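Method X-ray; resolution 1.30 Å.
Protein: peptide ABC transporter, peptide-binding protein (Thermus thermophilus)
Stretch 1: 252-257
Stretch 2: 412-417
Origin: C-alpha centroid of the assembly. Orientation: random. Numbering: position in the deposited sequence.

Stretch 1, residues 252-257: IQNTNS
Stretch 2 412-417: TAGNVV

Two helix starts can be joined when first-turn NH groups, which have no helical partner, and nearby side chains find acceptors or donors across the contact, and this peptide-binding protein gives a compact example. Segments 253-256 and 413-416 run in nearly the same direction, 17° apart end to end; Asn254 CA lies nearest Gly414 CA (4.0 Å) and Thr255 CA nearest Asn415 CA (5.4 Å). Together the stretches bury 299 Å².

Backbone conformation sets the frame. Thr412 to Asn415 form a type II turn (Ala413 phi/psi -60/142), closed by Asn415 N to Thr412 O at 3.3 Å. Gly414 (95/-22) suits both turn and contact: a CB would lie 2.6 Å from Gln253 O. Asn254 (-80/119; chi1 t, chi2 -72°) and Asn415 (-82/98; t, -75°) are both N-caps. Asn254 OD1 accepts from Ser257 N at 3.0 Å and, weakly, from Asn256 N at 2.8 Å.

Three hydrogen bonds cross. Thr255 N donates to Gly414 O (2.9 Å), which Asn254 CA also approaches at 3.3 Å in a CA-H...O contact. Buried Thr255 (-63/-28), chi1 p, receives Val416 N on OG1 at 3.1 Å. Extended Gln253 (-60/-41; t, t, chi3 -31°), long enough to reach across, brings NE2 to Ala413 O, 2.9 Å. A water oxygen lies 2.8 Å from Gln253 O and 3.1 Å from Ala413 O, placed to donate to either.

Val416 (-56/-42; chi1 t) points toward the partner, its small branched side chain covering the contact: CG2 lies 3.5 Å from Thr255 OG1 and 4.2 Å from Asn256 CB.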

# COMPACT_ATOMS: atom_id res chain seq x y z
N ILE A 252 -2.50 17.74 6.41
CA ILE A 252 -3.79 18.42 6.53
C ILE A 252 -4.82 17.35 6.17
O ILE A 252 -4.99 17.00 5.00
CB ILE A 252 -3.87 19.63 5.57
CG1 ILE A 252 -2.75 20.63 5.90
CG2 ILE A 252 -5.23 20.32 5.71
CD1 ILE A 252 -2.69 21.84 4.98
N GLN A 253 -5.49 16.83 7.20
CA GLN A 253 -6.45 15.74 7.04
C GLN A 253 -7.66 15.98 6.15
O GLN A 253 -8.07 15.09 5.41
CB GLN A 253 -6.95 15.29 8.42
CG GLN A 253 -7.68 13.96 8.39
CD GLN A 253 -8.30 13.60 9.73
OE1 GLN A 253 -7.79 13.97 10.79
NE2 GLN A 253 -9.40 12.86 9.69
N ASN A 254 -8.24 17.17 6.23
CA ASN A 254 -9.39 17.47 5.39
C ASN A 254 -8.84 17.83 4.02
O ASN A 254 -8.08 18.79 3.88
CB ASN A 254 -10.20 18.62 5.97
CG ASN A 254 -11.41 18.96 5.13
OD1 ASN A 254 -11.28 19.51 4.04
ND2 ASN A 254 -12.59 18.60 5.61
N THR A 255 -9.21 17.06 3.00
CA THR A 255 -8.68 17.31 1.67
C THR A 255 -9.05 18.67 1.07
O THR A 255 -8.30 19.20 0.26
CB THR A 255 -9.06 16.19 0.68
OG1 THR A 255 -10.48 16.02 0.66
CG2 THR A 255 -8.40 14.88 1.09
N ASN A 256 -10.19 19.24 1.47
CA ASN A 256 -10.54 20.56 0.96
C ASN A 256 -9.61 21.59 1.60
O ASN A 256 -9.15 22.52 0.94
CB ASN A 256 -12.00 20.91 1.27
CG ASN A 256 -12.35 22.33 0.86
OD1 ASN A 256 -12.39 23.23 1.70
ND2 ASN A 256 -12.58 22.54 -0.42
N SER A 257 -9.32 21.42 2.89
CA SER A 257 -8.40 22.33 3.56
C SER A 257 -7.01 22.19 2.94
O SER A 257 -6.28 23.17 2.81
CB SER A 257 -8.36 22.03 5.06
OG SER A 257 -9.63 22.27 5.65
N THR A 412 -11.86 6.83 5.42
CA THR A 412 -10.95 7.83 5.97
C THR A 412 -11.63 9.18 6.16
O THR A 412 -11.97 9.86 5.18
CB THR A 412 -9.74 8.03 5.04
OG1 THR A 412 -10.22 8.32 3.72
CG2 THR A 412 -8.88 6.78 4.99
N ALA A 413 -11.80 9.58 7.42
CA ALA A 413 -12.42 10.86 7.74
C ALA A 413 -11.58 11.98 7.14
O ALA A 413 -10.35 11.91 7.11
CB ALA A 413 -12.51 11.03 9.25
N GLY A 414 -12.25 13.02 6.64
CA GLY A 414 -11.55 14.14 6.06
C GLY A 414 -11.38 14.07 4.55
O GLY A 414 -11.15 15.09 3.91
N ASN A 415 -11.44 12.87 3.99
CA ASN A 415 -11.31 12.71 2.55
C ASN A 415 -12.69 13.03 2.00
O ASN A 415 -13.59 12.19 1.99
CB ASN A 415 -10.89 11.29 2.21
CG ASN A 415 -10.50 11.14 0.76
OD1 ASN A 415 -11.35 11.11 -0.12
ND2 ASN A 415 -9.20 11.07 0.50
N VAL A 416 -12.85 14.27 1.56
CA VAL A 416 -14.14 14.75 1.10
C VAL A 416 -14.82 13.96 -0.01
O VAL A 416 -16.02 13.72 0.07
CB VAL A 416 -14.05 16.25 0.71
CG1 VAL A 416 -15.41 16.75 0.24
CG2 VAL A 416 -13.59 17.05 1.92
N VAL A 417 -14.08 13.52 -1.02
CA VAL A 417 -14.75 12.78 -2.08
C VAL A 417 -15.32 11.46 -1.55
O VAL A 417 -16.37 11.01 -2.01
CB VAL A 417 -13.81 12.53 -3.30
CG1 VAL A 417 -12.84 11.40 -3.02
CG2 VAL A 417 -14.64 12.26 -4.54
O HOH W 1 -7.95 12.30 5.18
O HOH W 2 -11.59 15.05 -1.68